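Local coordinates for anti-sigma-factor antagonist (stas) domain protein (PDB 3ZXN) that probably serves as the RsbS scaffold subunit of the bacterial stressosome, a STAS-domain antagonist of anti-sigma factors in stress and secondary-messenger signalling, at residues D11-V16 against A42-V47; V47-A52 against V79-K84. The protein carries 1 engineered substitution. One frame throughout, in Å; residues are numbered along the deposited sequence. Where two conformers were deposited one is given.

Contact 1: D11-V16 against A42-V47; sequences DDYWVV and AGKGLV
W14 and V16 bond to G45 and V47 where strands 13-16 and 45-47 run parallel, their axes inclined by 16°. W14 is held through both of its backbone polar atoms: its N gives to G45 O and its O receives V47 N, each at 2.9 Å, and V16 N continues the pairing on V47 O. Ahead of the regular strands, K44 N donates to D12 O over 2.7 Å, a nearly straight bond that ties the two incoming loops together.

Among the side chains, K44 lies over one face of the Y13 ring in a CH-pi contact, its CB 3.7 Å from the ring centroid and displaced toward the rim. K44 CG lies anti to its carbonyl carbon (chi1 -69°), 3.8 Å from D12 CB, and the extended chain beyond it runs on past D12; NZ stays 4.5 Å from D12 OD2, too far for a salt bridge, though the opposite charges probably attract. A water links Y13 OH to K44 O, to which it donates.

Apolar packing occupies the W14 and L46 face, where W14 CB meets L46 CD1 at 3.6 Å. G43 passes W14 NE1 with only its CA, and a side chain there would collide with the indole.

W14 and V16 pack on helix 25-38, whereas Y13, V15 and V47 face helix 107-118; strand 7-10 flanks 13-17 on its other edge.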
# COMPACT_ATOMS: atom_id res chain seq x y z
N ASP A 11 16.30 -1.81 1.98
CA ASP A 11 16.61 -3.17 2.39
C ASP A 11 15.74 -4.17 1.61
O ASP A 11 15.23 -5.12 2.19
CB ASP A 11 16.38 -3.36 3.90
CG ASP A 11 17.22 -2.41 4.75
OD1 ASP A 11 18.26 -1.93 4.26
OD2 ASP A 11 16.82 -2.14 5.91
N ASP A 12 15.57 -3.92 0.32
CA ASP A 12 14.78 -4.80 -0.58
C ASP A 12 13.27 -4.74 -0.39
O ASP A 12 12.54 -5.53 -1.00
CB ASP A 12 15.24 -6.26 -0.49
CG ASP A 12 16.60 -6.48 -1.10
OD1 ASP A 12 16.93 -5.81 -2.11
OD2 ASP A 12 17.35 -7.33 -0.57
N TYR A 13 12.80 -3.83 0.46
CA TYR A 13 11.36 -3.59 0.61
C TYR A 13 10.95 -2.34 -0.16
O TYR A 13 11.61 -1.30 -0.08
CB TYR A 13 10.98 -3.44 2.09
CG TYR A 13 11.08 -4.74 2.86
CD1 TYR A 13 10.01 -5.62 2.90
CD2 TYR A 13 12.25 -5.08 3.53
CE1 TYR A 13 10.09 -6.81 3.60
CE2 TYR A 13 12.34 -6.28 4.24
CZ TYR A 13 11.26 -7.14 4.26
OH TYR A 13 11.32 -8.33 4.95
N TRP A 14 9.86 -2.45 -0.92
CA TRP A 14 9.28 -1.30 -1.58
C TRP A 14 8.57 -0.48 -0.53
O TRP A 14 7.86 -1.04 0.31
CB TRP A 14 8.23 -1.76 -2.63
CG TRP A 14 8.80 -2.68 -3.69
CD1 TRP A 14 8.63 -4.04 -3.79
CD2 TRP A 14 9.64 -2.30 -4.78
NE1 TRP A 14 9.30 -4.52 -4.89
CE2 TRP A 14 9.93 -3.47 -5.52
CE3 TRP A 14 10.16 -1.07 -5.21
CZ2 TRP A 14 10.72 -3.46 -6.66
CZ3 TRP A 14 10.95 -1.06 -6.35
CH2 TRP A 14 11.22 -2.25 -7.06
N VAL A 15 8.76 0.84 -0.57
CA VAL A 15 8.13 1.76 0.35
C VAL A 15 7.51 2.94 -0.41
O VAL A 15 8.17 3.59 -1.23
CB VAL A 15 9.15 2.35 1.39
CG1 VAL A 15 8.48 3.44 2.19
CG2 VAL A 15 9.69 1.25 2.31
N VAL A 16 6.23 3.19 -0.14
CA VAL A 16 5.48 4.23 -0.83
C VAL A 16 4.63 5.01 0.17
O VAL A 16 3.98 4.41 1.03
CB VAL A 16 4.50 3.62 -1.89
CG1 VAL A 16 3.60 4.70 -2.47
CG2 VAL A 16 5.27 2.90 -2.98
N ALA A 42 12.85 -8.45 -8.15
CA ALA A 42 12.21 -9.04 -6.98
C ALA A 42 12.40 -8.10 -5.78
O ALA A 42 13.32 -7.29 -5.77
CB ALA A 42 12.80 -10.41 -6.69
N GLY A 43 11.51 -8.19 -4.81
CA GLY A 43 11.59 -7.42 -3.58
C GLY A 43 11.06 -8.31 -2.48
O GLY A 43 10.43 -9.33 -2.78
N LYS A 44 11.29 -7.95 -1.22
CA LYS A 44 10.87 -8.80 -0.11
C LYS A 44 9.46 -8.45 0.34
O LYS A 44 8.85 -9.18 1.12
CB LYS A 44 11.83 -8.66 1.09
CG LYS A 44 13.22 -9.25 0.84
CD LYS A 44 14.12 -9.04 2.08
CE LYS A 44 15.48 -9.69 1.89
NZ LYS A 44 16.30 -9.63 3.14
N GLY A 45 8.95 -7.31 -0.12
CA GLY A 45 7.65 -6.88 0.34
C GLY A 45 7.34 -5.44 -0.02
O GLY A 45 8.18 -4.75 -0.60
N LEU A 46 6.14 -5.00 0.33
CA LEU A 46 5.65 -3.71 -0.08
C LEU A 46 4.92 -3.05 1.10
O LEU A 46 4.06 -3.66 1.72
CB LEU A 46 4.69 -3.88 -1.28
CG LEU A 46 3.84 -2.68 -1.68
CD1 LEU A 46 4.72 -1.52 -2.06
CD2 LEU A 46 2.90 -3.04 -2.85
N VAL A 47 5.28 -1.81 1.38
CA VAL A 47 4.60 -1.01 2.41
C VAL A 47 4.03 0.24 1.76
O VAL A 47 4.75 0.98 1.09
CB VAL A 47 5.56 -0.53 3.53
CG1 VAL A 47 4.76 0.14 4.66
CG2 VAL A 47 6.40 -1.68 4.06
O HOH W 1 9.15 -10.38 3.88

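Contact 2: V47-A52 against V79-K84; sequences VIDISA and VLTGIK
D49 and T81 are turned toward each other by their first torsions: D49 CG stands anti to its backbone N (chi1 -177°), while T81 OG1 sits between its own N and carbonyl carbon (chi1 70°). The two side chains cross at about a right angle, and T81 OG1 donates to D49 OD2 over 2.8 Å, arriving on the anti side and 22° out of the carboxylate plane. The other oxygen, D49 OD1, takes two donors from S51. S51 OG donates at 2.7 Å to the syn lone pair of D49 OD1, and S51 N comes from above the plane at 2.8 Å, forming an Asx turn as the chain leaves the strand. Three bonds thus hold the buried carboxylate and fix its rotation; an alanine here would probably leave T81 OG1, S51 OG and S51 N without their acceptor, and so the turn free to shift.

G82, at positive phi, lets the second chain bend close against this turn, where a CB would clash with D49 OD2 and S51 CB. In the backbone, I48 N binds V79 O, T81 N binds I48 O, and I50 N reaches T81 O at 2.9 Å, carrying the parallel pairing one residue past strand 45-49.

I50 CG2 touches L80 CD1 at 4.1 Å, and I50 CD1 meets I83 CG1 at 4.0 Å.

These strands are joined through helix 58-74 in a beta-alpha-beta unit; V47, D49 and T81 pack against L107 of helix 107-118, and I50 and I83 reach helix 85-93.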
# COMPACT_ATOMS: atom_id res chain seq x y z
N VAL A 47 5.28 -1.81 1.38
CA VAL A 47 4.60 -1.01 2.41
C VAL A 47 4.03 0.24 1.76
O VAL A 47 4.75 0.98 1.09
CB VAL A 47 5.56 -0.53 3.53
CG1 VAL A 47 4.76 0.14 4.66
CG2 VAL A 47 6.40 -1.68 4.06
N ILE A 48 2.74 0.48 1.95
CA ILE A 48 2.14 1.69 1.41
C ILE A 48 1.45 2.46 2.53
O ILE A 48 0.60 1.92 3.22
CB ILE A 48 1.08 1.39 0.34
CG1 ILE A 48 1.71 0.68 -0.87
CG2 ILE A 48 0.41 2.70 -0.08
CD1 ILE A 48 0.66 0.36 -2.01
N ASP A 49 1.82 3.73 2.69
CA ASP A 49 1.25 4.56 3.76
C ASP A 49 0.28 5.57 3.18
O ASP A 49 0.60 6.26 2.22
CB ASP A 49 2.35 5.28 4.56
CG ASP A 49 1.78 6.10 5.71
OD1 ASP A 49 1.31 7.23 5.47
OD2 ASP A 49 1.80 5.60 6.85
N ILE A 50 -0.88 5.68 3.81
CA ILE A 50 -1.90 6.63 3.35
C ILE A 50 -2.29 7.69 4.38
O ILE A 50 -3.35 8.30 4.25
CB ILE A 50 -3.17 5.88 2.86
CG1 ILE A 50 -3.75 5.01 3.99
CG2 ILE A 50 -2.81 5.02 1.68
CD1 ILE A 50 -5.18 4.45 3.70
N SER A 51 -1.43 7.92 5.38
CA SER A 51 -1.76 8.85 6.47
C SER A 51 -2.06 10.27 5.98
O SER A 51 -2.80 11.02 6.62
CB SER A 51 -0.65 8.87 7.52
OG SER A 51 0.57 9.30 6.98
N ALA A 52 -1.47 10.64 4.85
CA ALA A 52 -1.65 11.98 4.28
C ALA A 52 -3.08 12.29 3.80
O ALA A 52 -3.48 13.46 3.74
CB ALA A 52 -0.64 12.22 3.17
N VAL A 79 1.79 -4.56 3.39
CA VAL A 79 1.19 -3.94 4.56
C VAL A 79 0.74 -2.51 4.23
O VAL A 79 1.46 -1.75 3.58
CB VAL A 79 2.13 -4.00 5.81
CG1 VAL A 79 3.41 -3.24 5.56
CG2 VAL A 79 1.41 -3.48 7.07
N LEU A 80 -0.47 -2.17 4.67
CA LEU A 80 -1.05 -0.85 4.46
C LEU A 80 -0.98 -0.12 5.80
O LEU A 80 -1.33 -0.71 6.82
CB LEU A 80 -2.52 -0.97 4.03
CG LEU A 80 -3.26 0.32 3.68
CD1 LEU A 80 -2.67 0.96 2.41
CD2 LEU A 80 -4.76 0.07 3.51
N THR A 81 -0.49 1.12 5.80
CA THR A 81 -0.21 1.83 7.04
C THR A 81 -0.80 3.24 7.07
O THR A 81 -1.12 3.82 6.02
CB THR A 81 1.34 1.91 7.35
OG1 THR A 81 1.98 2.80 6.43
CG2 THR A 81 2.00 0.54 7.27
N GLY A 82 -0.95 3.79 8.28
CA GLY A 82 -1.43 5.16 8.48
C GLY A 82 -2.93 5.32 8.24
O GLY A 82 -3.35 6.23 7.55
N ILE A 83 -3.72 4.42 8.82
CA ILE A 83 -5.17 4.37 8.60
C ILE A 83 -5.95 4.82 9.84
O ILE A 83 -6.12 4.06 10.80
CB ILE A 83 -5.64 2.95 8.28
CG1 ILE A 83 -4.82 2.36 7.11
CG2 ILE A 83 -7.14 2.93 7.98
CD1 ILE A 83 -5.01 0.87 6.94
N LYS A 84 -6.45 6.05 9.80
CA LYS A 84 -7.23 6.56 10.92
C LYS A 84 -8.60 5.90 10.93
O LYS A 84 -9.07 5.43 9.89
CB LYS A 84 -7.36 8.09 10.84
CG LYS A 84 -8.07 8.59 9.59
CD LYS A 84 -8.02 10.12 9.56
CE LYS A 84 -8.80 10.68 8.39
NZ LYS A 84 -8.77 12.17 8.38

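Contacts 1 and 2 use successive parts of strand 45-49, which has 13-17 along one edge and 78-81 along the other; their centres lie about 14 Å apart. V47 belongs to both, and its backbone bonds to W14 and V16. Two probable hydrogen bonds tie the pairs together, V16 O to D49 N at 2.8 Å and L46 O to V79 N at 2.9 Å. Contact 1 closes before contact 2 opens along the chain, and together they align three parallel strands of the STAS-domain sheet. Contact 2 lies closer to the chain centre, about 7 Å from it against 11 Å for contact 1, measured from the centre of each contact.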